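Local coordinates for putative curved DNA-binding protein (Chaetomium thermophilum var. thermophilum DSM 1495, PDB 4IPA) that probably serves in ribosome biogenesis as an Arx1 protein related to methionine aminopeptidases, and may also bind DNA, at residues A[128-133]-A[344-349]; A[200-205]-A[376-381]. All coordinates share one frame; numbering follows the deposited sequence.

Contact 1: residues A[128-133]-A[344-349]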
# COMPACT_ATOMS: atom_id res chain seq x y z
N GLY A 128 -11.29 -3.24 -5.40
CA GLY A 128 -10.70 -2.78 -4.16
C GLY A 128 -9.79 -1.58 -4.28
O GLY A 128 -9.14 -1.36 -5.31
N THR A 129 -9.76 -0.78 -3.22
CA THR A 129 -8.80 0.31 -3.11
C THR A 129 -8.00 0.06 -1.85
O THR A 129 -8.57 -0.15 -0.79
CB THR A 129 -9.51 1.67 -2.93
OG1 THR A 129 -10.34 1.61 -1.77
CG2 THR A 129 -10.38 2.00 -4.15
N ILE A 130 -6.68 0.06 -1.97
CA ILE A 130 -5.81 -0.04 -0.80
C ILE A 130 -5.10 1.31 -0.62
O ILE A 130 -4.67 1.92 -1.60
CB ILE A 130 -4.79 -1.20 -0.96
CG1 ILE A 130 -5.53 -2.52 -1.21
CG2 ILE A 130 -3.91 -1.33 0.29
CD1 ILE A 130 -4.62 -3.72 -1.41
N VAL A 131 -5.02 1.78 0.62
CA VAL A 131 -4.35 3.05 0.92
C VAL A 131 -3.33 2.84 2.03
O VAL A 131 -3.52 2.00 2.90
CB VAL A 131 -5.35 4.16 1.40
CG1 VAL A 131 -6.36 4.48 0.34
CG2 VAL A 131 -6.06 3.75 2.68
N CYS A 132 -2.25 3.61 1.99
CA CYS A 132 -1.27 3.62 3.06
C CYS A 132 -0.74 5.03 3.25
O CYS A 132 -0.24 5.63 2.29
CB CYS A 132 -0.10 2.66 2.79
SG CYS A 132 1.21 2.66 4.10
N ASP A 133 -0.86 5.54 4.47
CA ASP A 133 -0.26 6.81 4.87
C ASP A 133 0.81 6.47 5.92
O ASP A 133 0.71 5.46 6.62
CB ASP A 133 -1.33 7.74 5.47
CG ASP A 133 -0.87 9.22 5.58
OD1 ASP A 133 0.19 9.58 5.01
OD2 ASP A 133 -1.59 10.03 6.23
N ARG A 344 6.28 4.75 4.06
CA ARG A 344 5.58 4.15 2.91
C ARG A 344 4.31 4.91 2.53
O ARG A 344 3.59 5.44 3.39
CB ARG A 344 5.22 2.67 3.16
CG ARG A 344 6.40 1.76 3.52
CD ARG A 344 6.04 0.26 3.44
NE ARG A 344 4.97 -0.08 4.37
CZ ARG A 344 3.71 -0.32 4.02
NH1 ARG A 344 3.34 -0.29 2.74
NH2 ARG A 344 2.81 -0.62 4.95
N LEU A 345 4.05 4.99 1.24
CA LEU A 345 2.77 5.48 0.76
C LEU A 345 2.21 4.50 -0.25
O LEU A 345 2.94 3.85 -0.99
CB LEU A 345 2.94 6.84 0.10
CG LEU A 345 3.40 7.98 1.02
CD1 LEU A 345 3.98 9.13 0.19
CD2 LEU A 345 2.24 8.43 1.90
N LEU A 346 0.89 4.41 -0.29
CA LEU A 346 0.22 3.52 -1.22
C LEU A 346 -1.04 4.25 -1.66
O LEU A 346 -1.87 4.66 -0.84
CB LEU A 346 -0.09 2.16 -0.57
CG LEU A 346 -0.20 0.96 -1.53
CD1 LEU A 346 -0.16 -0.42 -0.82
CD2 LEU A 346 -1.43 1.07 -2.43
N THR A 347 -1.15 4.42 -2.96
CA THR A 347 -2.26 5.13 -3.56
C THR A 347 -2.90 4.21 -4.60
O THR A 347 -2.20 3.60 -5.41
CB THR A 347 -1.75 6.41 -4.27
OG1 THR A 347 -0.99 7.21 -3.34
CG2 THR A 347 -2.92 7.23 -4.81
N THR A 348 -4.22 4.12 -4.60
CA THR A 348 -4.91 3.42 -5.67
C THR A 348 -5.31 4.42 -6.75
O THR A 348 -6.05 5.35 -6.48
CB THR A 348 -6.15 2.68 -5.15
OG1 THR A 348 -5.72 1.63 -4.27
CG2 THR A 348 -6.96 2.07 -6.33
N ILE A 349 -4.80 4.24 -7.97
CA ILE A 349 -5.07 5.19 -9.05
C ILE A 349 -5.88 4.60 -10.20
O ILE A 349 -5.93 3.39 -10.40
CB ILE A 349 -3.78 5.73 -9.69
CG1 ILE A 349 -3.05 4.60 -10.43
CG2 ILE A 349 -2.91 6.45 -8.66
CD1 ILE A 349 -1.80 5.02 -11.16

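Contact 2: residues A[200-205]-A[376-381]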
# COMPACT_ATOMS: atom_id res chain seq x y z
N LEU A 200 13.91 6.79 -9.14
CA LEU A 200 13.44 6.83 -7.76
C LEU A 200 14.60 6.73 -6.76
O LEU A 200 14.55 7.35 -5.69
CB LEU A 200 12.39 5.74 -7.49
CG LEU A 200 10.94 6.25 -7.59
CD1 LEU A 200 10.66 6.84 -8.98
CD2 LEU A 200 9.96 5.14 -7.24
N GLU A 201 15.63 5.97 -7.10
CA GLU A 201 16.80 5.87 -6.23
C GLU A 201 17.50 7.21 -6.15
O GLU A 201 18.00 7.59 -5.09
CB GLU A 201 17.79 4.81 -6.74
CG GLU A 201 17.35 3.39 -6.49
CD GLU A 201 18.29 2.39 -7.13
OE1 GLU A 201 19.15 2.81 -7.93
OE2 GLU A 201 18.18 1.17 -6.83
N LYS A 202 17.52 7.91 -7.27
CA LYS A 202 18.09 9.25 -7.35
C LYS A 202 17.32 10.16 -6.41
O LYS A 202 17.91 10.99 -5.74
CB LYS A 202 17.93 9.76 -8.79
CG LYS A 202 19.11 10.51 -9.40
CD LYS A 202 19.04 10.34 -10.94
CE LYS A 202 19.81 11.41 -11.70
NZ LYS A 202 19.43 11.49 -13.16
N VAL A 203 15.99 10.03 -6.39
CA VAL A 203 15.16 10.89 -5.56
C VAL A 203 15.47 10.67 -4.07
O VAL A 203 15.65 11.63 -3.32
CB VAL A 203 13.66 10.64 -5.80
CG1 VAL A 203 12.83 11.43 -4.79
CG2 VAL A 203 13.27 11.00 -7.25
N ALA A 204 15.53 9.41 -3.66
CA ALA A 204 15.84 9.07 -2.28
C ALA A 204 17.23 9.56 -1.88
O ALA A 204 17.44 10.04 -0.76
CB ALA A 204 15.73 7.56 -2.05
N LYS A 205 18.18 9.43 -2.80
CA LYS A 205 19.56 9.81 -2.54
C LYS A 205 19.70 11.32 -2.29
O LYS A 205 20.55 11.74 -1.52
CB LYS A 205 20.44 9.39 -3.72
CG LYS A 205 21.92 9.61 -3.47
CD LYS A 205 22.73 9.55 -4.76
CE LYS A 205 24.01 8.74 -4.57
NZ LYS A 205 24.61 8.90 -3.21
N ILE A 376 16.12 18.22 -3.81
CA ILE A 376 16.42 17.57 -5.08
C ILE A 376 17.00 18.60 -6.03
O ILE A 376 16.42 19.67 -6.24
CB ILE A 376 15.16 17.02 -5.74
CG1 ILE A 376 14.55 15.93 -4.86
CG2 ILE A 376 15.50 16.51 -7.14
CD1 ILE A 376 13.23 15.41 -5.38
N GLU A 377 18.14 18.28 -6.63
CA GLU A 377 18.79 19.21 -7.54
C GLU A 377 18.93 18.67 -8.96
O GLU A 377 19.16 19.43 -9.90
CB GLU A 377 20.13 19.67 -6.97
CG GLU A 377 19.93 20.61 -5.78
CD GLU A 377 21.20 20.88 -5.01
OE1 GLU A 377 22.26 20.33 -5.37
OE2 GLU A 377 21.13 21.65 -4.03
N ASP A 378 18.78 17.36 -9.12
CA ASP A 378 18.92 16.74 -10.43
C ASP A 378 17.91 17.33 -11.40
O ASP A 378 16.71 17.39 -11.10
CB ASP A 378 18.78 15.22 -10.32
CG ASP A 378 18.86 14.54 -11.67
OD1 ASP A 378 17.82 14.43 -12.35
OD2 ASP A 378 19.98 14.12 -12.06
N GLU A 379 18.39 17.77 -12.56
CA GLU A 379 17.54 18.46 -13.54
C GLU A 379 16.49 17.56 -14.16
O GLU A 379 15.36 17.97 -14.37
CB GLU A 379 18.38 19.12 -14.64
CG GLU A 379 18.77 20.58 -14.37
CD GLU A 379 17.56 21.50 -14.20
OE1 GLU A 379 16.61 21.41 -15.02
OE2 GLU A 379 17.56 22.31 -13.24
N GLU A 380 16.88 16.33 -14.48
CA GLU A 380 15.96 15.36 -15.06
C GLU A 380 14.76 15.16 -14.13
O GLU A 380 13.60 15.25 -14.55
CB GLU A 380 16.69 14.03 -15.30
CG GLU A 380 15.83 12.92 -15.86
CD GLU A 380 16.65 11.73 -16.35
OE1 GLU A 380 17.81 11.58 -15.92
OE2 GLU A 380 16.12 10.93 -17.16
N ILE A 381 15.04 14.93 -12.86
CA ILE A 381 13.98 14.76 -11.88
C ILE A 381 13.11 16.00 -11.68
O ILE A 381 11.88 15.90 -11.66
CB ILE A 381 14.54 14.25 -10.55
CG1 ILE A 381 15.04 12.83 -10.73
CG2 ILE A 381 13.49 14.27 -9.47
CD1 ILE A 381 15.71 12.29 -9.51

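Contact 1: residues A[128-133]-A[344-349]
The seam between the two half-sheets of a methionine-aminopeptidase-like fold is closed here by Cys132 and Leu346, an antiparallel hydrogen-bonded pair on strands 127-136 and 342-352. Cys132 N gives to Leu346 O at 3.0 Å, and Leu346 N returns the bond to Cys132 O at 3.1 Å. Their CB atoms meet at 3.4 Å, tighter than usual for two carbons. Toward residue 128 the strands splay apart, and the side chain of Thr348 takes over from the backbone: its OG1 donates to Ile130 O at 2.9 Å. In between, a methyl of Leu346, CD1, packs against Ile130 CG2 at 4.0 Å. At the other end, chi1 of 178° sets Cys132 SG anti to its own backbone N. The sulphur then lies over one face of the Arg344 guanidinium, 3.5 Å above its plane and displaced toward the rim, with NH2 the nearest nitrogen. Arg344 NH1 forms a salt bridge with Glu254. Strand 115-124 pairs with 127-136 and strand 250-258 with 342-352, so this buried junction joins two sheets near the middle of the chain. Two sheets joined along such a seam are typical of the pita-bread fold of the M24 peptidase family.

Contact 2: residues A[200-205]-A[376-381]
Asp378 and Glu380 both carry CG anti to the backbone N, chi1 178° in each, and both send their carboxylates to the ammonium of Lys202, whose chain runs extended beyond CG from helix 193-205. Lys202 crosses each acid at about a right angle. Its NZ makes a salt bridge to Glu380 OE1 at 3.2 Å and another to Asp378 OD2 at 2.9 Å, although the position of OD2 is less certain. The three residues thus form a small charged network. The other carboxylate oxygen of Asp378 has a different task: OD1, at the N-cap of helix 379-386, accepts from Ile381 N at 2.9 Å, a nearly straight bond with an N-H...O angle of 166°. Asp378 therefore links the start of its own helix to a lysine on another, and the helix dipole is likely to stabilise its negative charge. An alanine here would probably leave Ile381 N without its capping acceptor and Lys202 with only Glu380 of the two acids to balance it.

Beside the charged groups the contact is apolar. Ile381 CD1 presses on Lys202 CB at 3.4 Å, a tight carbon pair, and also reaches Val203 CG2 at 3.6 Å. Val203 thereby meets two isoleucines, one with each methyl, since its CG1 lies 4.0 Å from Ile376 CD1 in the loop before the helix.

Glu380 is held further by a salt bridge from OE2 to Lys195, an earlier residue of helix 193-205. Val203 and Ile376 both pack on Tyr159 of helix 148-167, while Leu200 and Ala204 pack on Ile211 of strand 210-220, so helix 193-205 lies between that strand and segment 376-381.

Overall arrangement
Contact 1 lies deep in the protein, its centre about 4 Å from the centre of the chain, whereas contact 2 lies about 23 Å from that centre, toward the outside. The two centres are also about 23 Å apart, and the nearest atoms, about 9 Å apart, do not touch. Their segments alternate along the chain: 128-133, 200-205, 344-349, 376-381. The fold also connects them, because strand 342-352 of contact 1 belongs to the same five-stranded sheet as strand 210-220, against which helix 193-205 of contact 2 packs. One contact joins sheet to sheet; the other packs segment 376-381, at the start of the last modelled helix, against helix 193-205.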